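Local atomic coordinates of cystalysin (Treponema denticola, PDB entry 1C7N), a protein that belongs to the aminotransferase class I and II family and holds pyridoxal-5'-phosphate in a pocket of its fold. Residues A[373-376]-A[377-380]; A[307-311]-A[312-316]; A[290-293]-A[294-298]. All coordinates share one frame; numbering follows the deposited sequence.

In the fold
Along the chain the order is contact 3, contact 2, contact 1. Contacts 3 and 2 both belong to helix 289-313, contact 3 near its start and contact 2 at its far end, with centres about 26 Å apart. Contact 1 follows strand 367-371 and covers the first turn of helix 376-393. Its centre lies about 14 Å from that of contact 3, which it touches through V298, and about 17 Å from that of contact 2, with no touch. N302 of helix 289-313 binds residues of contact 1, while N387 of helix 376-393 receives H314 of contact 2. The helices are thus joined at both asparagines, whereas contact 3 meets contact 1 at A374 and S376.

Contact 1: residues A[373-376]-A[377-380]; sequences AAPS and SVIQ
A374 and P375 lean on the first turn of the following helix, meeting V378 and I379. The CG2 branch of V378 lies 3.7 Å from CD of P375, with the two side chains side by side; with CG2 anti to the carbonyl carbon, that methyl lies alongside the proline ring. A374 CB meets I379 CD1 at 4.1 Å, a small methyl against a long branched chain.

The polar contacts are between backbone atoms. P375 O receives I379 N at 3.1 Å, in the carbonyl plane with an N-H angle of 155°, and a weak, strongly bent bond from V378 N at 2.8 Å. One residue on, S376 O takes Q380 N at 2.9 Å. At the N-cap, P375 brings no side-chain acceptor, but its N carries no hydrogen in need of a partner and its carbonyl starts the helical bonding.

The hydroxyl of S376 turns to the side-chain oxygen of N302, while A374 O binds the amide nitrogen of the same asparagine, so helix 289-313 holds the cap.

With P375 as N-cap, the A374-I379 pair joins N' to N4: the hydrophobic staple of a helix N-terminus, where strand 367-371 leads into helix 376-393.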
loop_
_atom_site.group_PDB
_atom_site.type_symbol
_atom_site.label_atom_id
_atom_site.label_comp_id
_atom_site.label_asym_id
_atom_site.label_seq_id
_atom_site.Cartn_x
_atom_site.Cartn_y
_atom_site.Cartn_z
ATOM N N ALA A 373 24.761 6.171 -2.611
ATOM C CA ALA A 373 23.929 6.654 -3.714
ATOM C C ALA A 373 23.735 8.168 -3.713
ATOM O O ALA A 373 22.633 8.669 -3.480
ATOM C CB ALA A 373 22.579 5.959 -3.686
ATOM N N ALA A 374 24.814 8.889 -3.994
ATOM C CA ALA A 374 24.796 10.342 -4.048
ATOM C C ALA A 374 25.899 10.780 -5.003
ATOM O O ALA A 374 26.749 9.971 -5.388
ATOM C CB ALA A 374 25.044 10.919 -2.655
ATOM N N PRO A 375 25.891 12.057 -5.424
ATOM C CA PRO A 375 26.944 12.509 -6.337
ATOM C C PRO A 375 28.298 12.404 -5.643
ATOM O O PRO A 375 28.405 12.634 -4.434
ATOM C CB PRO A 375 26.554 13.955 -6.623
ATOM C CG PRO A 375 25.050 13.916 -6.541
ATOM C CD PRO A 375 24.836 13.079 -5.292
ATOM N N SER A 376 29.328 12.049 -6.407
ATOM C CA SER A 376 30.669 11.916 -5.858
ATOM C C SER A 376 31.085 13.191 -5.110
ATOM O O SER A 376 31.669 13.128 -4.023
ATOM C CB SER A 376 31.654 11.604 -6.991
ATOM O OG SER A 376 31.324 10.371 -7.616
ATOM N N SER A 377 30.769 14.349 -5.683
ATOM C CA SER A 377 31.113 15.621 -5.052
ATOM C C SER A 377 30.473 15.724 -3.676
ATOM O O SER A 377 31.060 16.291 -2.750
ATOM C CB SER A 377 30.637 16.790 -5.913
ATOM O OG SER A 377 29.227 16.779 -6.045
ATOM N N VAL A 378 29.266 15.178 -3.543
ATOM C CA VAL A 378 28.551 15.217 -2.271
ATOM C C VAL A 378 29.243 14.325 -1.256
ATOM O O VAL A 378 29.359 14.688 -0.086
ATOM C CB VAL A 378 27.078 14.773 -2.432
ATOM C CG1 VAL A 378 26.436 14.596 -1.067
ATOM C CG2 VAL A 378 26.309 15.815 -3.233
ATOM N N ILE A 379 29.703 13.161 -1.706
ATOM C CA ILE A 379 30.410 12.235 -0.827
ATOM C C ILE A 379 31.702 12.906 -0.343
ATOM O O ILE A 379 32.080 12.788 0.826
ATOM C CB ILE A 379 30.767 10.913 -1.564
ATOM C CG1 ILE A 379 29.492 10.202 -2.036
ATOM C CG2 ILE A 379 31.557 9.990 -0.635
ATOM C CD1 ILE A 379 28.559 9.773 -0.923
ATOM N N GLN A 380 32.369 13.618 -1.248
ATOM C CA GLN A 380 33.619 14.314 -0.934
ATOM C C GLN A 380 33.404 15.432 0.083
ATOM O O GLN A 380 34.211 15.616 0.998
ATOM C CB GLN A 380 34.230 14.888 -2.216
ATOM C CG GLN A 380 34.681 13.830 -3.204
ATOM C CD GLN A 380 36.072 13.306 -2.897
ATOM O OE1 GLN A 380 36.420 13.073 -1.736
ATOM N NE2 GLN A 380 36.872 13.112 -3.939
#

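Contact 2: residues A[307-311]-A[312-316]; sequences KDFFE and VNHPE
N313 reaches back over one turn to F309 and meets it twice, at the backbone and at the ring. Its ND2 donates to F309 O at 3.0 Å, in the carbonyl plane and on a lone pair, while its own backbone N donates to the same oxygen at 2.9 Å. Two bonds therefore grip one carbonyl: the regular helical one and a second from the asparagine amide, whose short chain can fold back to it. The torsion that sets CG beside the backbone N (chi1 -59°) turns the amide toward the preceding turn. ND2 also passes 3.2 Å from F309 CD1, with ring and amide planes 38° apart, and N313 CB stands over one face of the ring toward its rim.

H314 lies side by side with F309, whose CZ sits at the imidazole edge, 4.2 Å from CD2 of H314. On the exposed side, which suits the charge of D308, V312 CG2 rests 3.8 Å from D308 OD2. P315, which has no N-H to offer a helical carbonyl, lays CG 3.6 Å from E311 O where the chain turns out of the helical bonding pattern.

Behind this first shell, the edge of F309 at CD2 stands over the centre of the F310 ring, so that the two neighbouring aromatics pack edge over face. K307 NZ forms a salt bridge with E311 OE2 at 2.9 Å, opposite charges paired one turn apart toward the outside.

Helix 376-393 covers the F309 side, a buried place that suits an aromatic: L383 and N387 touch its ring, L390 touches H314, and N387 OD1 is hydrogen-bonded to H314 NE2. F310 instead packs on I317 and A319 of the loop that leads toward strand 327-331.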
loop_
_atom_site.group_PDB
_atom_site.type_symbol
_atom_site.label_atom_id
_atom_site.label_comp_id
_atom_site.label_asym_id
_atom_site.label_seq_id
_atom_site.Cartn_x
_atom_site.Cartn_y
_atom_site.Cartn_z
ATOM N N LYS A 307 37.009 4.496 0.603
ATOM C CA LYS A 307 38.143 3.651 0.955
ATOM C C LYS A 307 39.433 4.461 0.908
ATOM O O LYS A 307 40.230 4.439 1.851
ATOM C CB LYS A 307 38.221 2.467 -0.013
ATOM C CG LYS A 307 39.434 1.558 0.164
ATOM C CD LYS A 307 39.332 0.362 -0.775
ATOM C CE LYS A 307 40.665 -0.346 -0.964
ATOM N NZ LYS A 307 41.253 -0.812 0.317
ATOM N N ASP A 308 39.631 5.186 -0.185
ATOM C CA ASP A 308 40.828 6.000 -0.348
ATOM C C ASP A 308 40.947 7.097 0.702
ATOM O O ASP A 308 42.036 7.361 1.214
ATOM C CB ASP A 308 40.853 6.622 -1.746
ATOM C CG ASP A 308 42.031 7.552 -1.945
ATOM O OD1 ASP A 308 41.862 8.779 -1.777
ATOM O OD2 ASP A 308 43.134 7.049 -2.255
ATOM N N PHE A 309 39.827 7.736 1.022
ATOM C CA PHE A 309 39.830 8.809 2.001
ATOM C C PHE A 309 40.444 8.385 3.328
ATOM O O PHE A 309 41.270 9.100 3.889
ATOM C CB PHE A 309 38.413 9.315 2.253
ATOM C CG PHE A 309 38.319 10.265 3.404
ATOM C CD1 PHE A 309 38.749 11.579 3.274
ATOM C CD2 PHE A 309 37.848 9.831 4.640
ATOM C CE1 PHE A 309 38.714 12.449 4.360
ATOM C CE2 PHE A 309 37.807 10.691 5.730
ATOM C CZ PHE A 309 38.242 12.004 5.590
ATOM N N PHE A 310 40.043 7.227 3.838
ATOM C CA PHE A 310 40.589 6.772 5.108
ATOM C C PHE A 310 42.033 6.277 5.008
ATOM O O PHE A 310 42.813 6.455 5.942
ATOM C CB PHE A 310 39.691 5.698 5.722
ATOM C CG PHE A 310 38.319 6.201 6.091
ATOM C CD1 PHE A 310 37.219 5.923 5.286
ATOM C CD2 PHE A 310 38.133 6.982 7.230
ATOM C CE1 PHE A 310 35.952 6.418 5.614
ATOM C CE2 PHE A 310 36.871 7.481 7.562
ATOM C CZ PHE A 310 35.783 7.196 6.753
ATOM N N GLU A 311 42.399 5.665 3.887
ATOM C CA GLU A 311 43.773 5.193 3.723
ATOM C C GLU A 311 44.716 6.395 3.727
ATOM O O GLU A 311 45.842 6.317 4.211
ATOM C CB GLU A 311 43.945 4.438 2.401
ATOM C CG GLU A 311 43.060 3.227 2.243
ATOM C CD GLU A 311 43.278 2.525 0.917
ATOM O OE1 GLU A 311 43.540 3.224 -0.085
ATOM O OE2 GLU A 311 43.173 1.283 0.873
ATOM N N VAL A 312 44.241 7.512 3.190
ATOM C CA VAL A 312 45.045 8.727 3.108
ATOM C C VAL A 312 45.015 9.647 4.331
ATOM O O VAL A 312 46.039 10.229 4.700
ATOM C CB VAL A 312 44.627 9.571 1.875
ATOM C CG1 VAL A 312 45.298 10.933 1.920
ATOM C CG2 VAL A 312 44.993 8.836 0.588
ATOM N N ASN A 313 43.853 9.773 4.963
ATOM C CA ASN A 313 43.705 10.681 6.097
ATOM C C ASN A 313 43.617 10.072 7.492
ATOM O O ASN A 313 44.150 10.637 8.447
ATOM C CB ASN A 313 42.481 11.567 5.858
ATOM C CG ASN A 313 42.598 12.384 4.586
ATOM O OD1 ASN A 313 43.335 13.367 4.532
ATOM N ND2 ASN A 313 41.878 11.973 3.548
ATOM N N HIS A 314 42.931 8.940 7.618
ATOM C CA HIS A 314 42.771 8.283 8.910
ATOM C C HIS A 314 42.811 6.778 8.685
ATOM O O HIS A 314 41.787 6.101 8.753
ATOM C CB HIS A 314 41.438 8.716 9.534
ATOM C CG HIS A 314 41.302 10.201 9.663
ATOM N ND1 HIS A 314 41.864 10.912 10.703
ATOM C CD2 HIS A 314 40.747 11.119 8.838
ATOM C CE1 HIS A 314 41.664 12.204 10.509
ATOM N NE2 HIS A 314 40.990 12.357 9.383
ATOM N N PRO A 315 44.018 6.237 8.427
ATOM C CA PRO A 315 44.345 4.831 8.162
ATOM C C PRO A 315 43.784 3.782 9.120
ATOM O O PRO A 315 43.583 2.632 8.727
ATOM C CB PRO A 315 45.876 4.823 8.176
ATOM C CG PRO A 315 46.242 6.186 7.784
ATOM C CD PRO A 315 45.256 7.030 8.536
ATOM N N GLU A 316 43.541 4.160 10.372
ATOM C CA GLU A 316 43.033 3.203 11.346
ATOM C C GLU A 316 41.563 2.868 11.126
ATOM O O GLU A 316 41.061 1.872 11.642
ATOM C CB GLU A 316 43.250 3.713 12.781
ATOM C CG GLU A 316 42.336 4.850 13.246
ATOM C CD GLU A 316 42.752 6.218 12.737
ATOM O OE1 GLU A 316 42.225 7.224 13.263
ATOM O OE2 GLU A 316 43.594 6.300 11.816
#

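Contact 3: residues A[290-293]-A[294-298]; sequences KWLD and GCIKV
W291 carries the methylene of C295 over one face of its indole: CB lies 4.2 Å from the centroid of the six-membered ring and 13° off its normal, a CH-pi contact near that ring's centre and so toward one end of the indole. The sulfur hangs beyond, SG 4.6 Å from that centroid and oblique to it, with its nearest ring atom, CH2, at 4.0 Å. In W291 the ring extends anti to the backbone N (chi1 177°), which carries it toward the residue one turn later.

A second pair repeats the spacing with aliphatic chains. L292 CG meets I296 CD1 at 4.1 Å, the two crossing at a slant.

Beneath them, regular backbone bonds bind the turn, C295 N to W291 O at 2.9 Å and I296 N to L292 O at 3.0 Å. G294 adds no side chain to the partly exposed flank, yet its N still binds K290 O.

Around the indole, Y3 meets it edge-to-face, while F5 and F240 also touch it. A wide aromatic and a small, polarisable thiol suit this buried place: the side-chain contacts probably rest largely on dispersion, and the directional bonds between the segments are left to the backbone.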
loop_
_atom_site.group_PDB
_atom_site.type_symbol
_atom_site.label_atom_id
_atom_site.label_comp_id
_atom_site.label_asym_id
_atom_site.label_seq_id
_atom_site.Cartn_x
_atom_site.Cartn_y
_atom_site.Cartn_z
ATOM N N LYS A 290 20.041 1.271 -18.977
ATOM C CA LYS A 290 21.225 2.113 -19.151
ATOM C C LYS A 290 21.437 3.023 -17.949
ATOM O O LYS A 290 22.570 3.312 -17.568
ATOM C CB LYS A 290 21.099 2.990 -20.399
ATOM C CG LYS A 290 20.899 2.251 -21.712
ATOM C CD LYS A 290 22.076 1.380 -22.083
ATOM C CE LYS A 290 21.975 0.964 -23.547
ATOM N NZ LYS A 290 20.614 0.455 -23.891
ATOM N N TRP A 291 20.340 3.496 -17.365
ATOM C CA TRP A 291 20.442 4.373 -16.212
ATOM C C TRP A 291 21.070 3.596 -15.057
ATOM O O TRP A 291 21.946 4.104 -14.358
ATOM C CB TRP A 291 19.059 4.894 -15.811
ATOM C CG TRP A 291 19.091 5.755 -14.590
ATOM C CD1 TRP A 291 19.280 7.108 -14.531
ATOM C CD2 TRP A 291 18.965 5.306 -13.239
ATOM N NE1 TRP A 291 19.279 7.528 -13.216
ATOM C CE2 TRP A 291 19.089 6.438 -12.407
ATOM C CE3 TRP A 291 18.762 4.050 -12.649
ATOM C CZ2 TRP A 291 19.017 6.352 -11.012
ATOM C CZ3 TRP A 291 18.689 3.969 -11.267
ATOM C CH2 TRP A 291 18.816 5.116 -10.465
ATOM N N LEU A 292 20.626 2.356 -14.870
ATOM C CA LEU A 292 21.152 1.510 -13.805
ATOM C C LEU A 292 22.655 1.262 -13.968
ATOM O O LEU A 292 23.390 1.228 -12.977
ATOM C CB LEU A 292 20.404 0.172 -13.775
ATOM C CG LEU A 292 20.860 -0.841 -12.723
ATOM C CD1 LEU A 292 20.818 -0.206 -11.337
ATOM C CD2 LEU A 292 19.959 -2.059 -12.771
ATOM N N ASP A 293 23.111 1.083 -15.207
ATOM C CA ASP A 293 24.535 0.853 -15.454
ATOM C C ASP A 293 25.326 2.065 -14.986
ATOM O O ASP A 293 26.363 1.935 -14.329
ATOM C CB ASP A 293 24.821 0.623 -16.946
ATOM C CG ASP A 293 24.218 -0.666 -17.471
ATOM O OD1 ASP A 293 24.164 -1.657 -16.715
ATOM O OD2 ASP A 293 23.816 -0.692 -18.655
ATOM N N GLY A 294 24.831 3.247 -15.337
ATOM C CA GLY A 294 25.496 4.475 -14.942
ATOM C C GLY A 294 25.478 4.680 -13.438
ATOM O O GLY A 294 26.448 5.181 -12.859
ATOM N N CYS A 295 24.378 4.289 -12.801
ATOM C CA CYS A 295 24.246 4.432 -11.351
ATOM C C CYS A 295 25.277 3.562 -10.639
ATOM O O CYS A 295 25.964 4.017 -9.726
ATOM C CB CYS A 295 22.835 4.033 -10.904
ATOM S SG CYS A 295 22.497 4.323 -9.146
ATOM N N ILE A 296 25.377 2.306 -11.061
ATOM C CA ILE A 296 26.333 1.376 -10.475
ATOM C C ILE A 296 27.765 1.891 -10.625
ATOM O O ILE A 296 28.590 1.731 -9.725
ATOM C CB ILE A 296 26.197 -0.024 -11.123
ATOM C CG1 ILE A 296 24.880 -0.666 -10.678
ATOM C CG2 ILE A 296 27.360 -0.915 -10.715
ATOM C CD1 ILE A 296 24.552 -1.964 -11.396
ATOM N N LYS A 297 28.060 2.514 -11.761
ATOM C CA LYS A 297 29.395 3.059 -11.988
ATOM C C LYS A 297 29.713 4.126 -10.946
ATOM O O LYS A 297 30.791 4.121 -10.356
ATOM C CB LYS A 297 29.504 3.655 -13.396
ATOM C CG LYS A 297 29.585 2.603 -14.491
ATOM C CD LYS A 297 29.705 3.233 -15.872
ATOM C CE LYS A 297 29.966 2.169 -16.928
ATOM N NZ LYS A 297 31.214 1.409 -16.623
ATOM N N VAL A 298 28.769 5.034 -10.708
ATOM C CA VAL A 298 28.977 6.089 -9.718
ATOM C C VAL A 298 29.148 5.512 -8.306
ATOM O O VAL A 298 29.997 5.977 -7.532
ATOM C CB VAL A 298 27.802 7.089 -9.720
ATOM C CG1 VAL A 298 28.032 8.163 -8.673
ATOM C CG2 VAL A 298 27.668 7.724 -11.107
#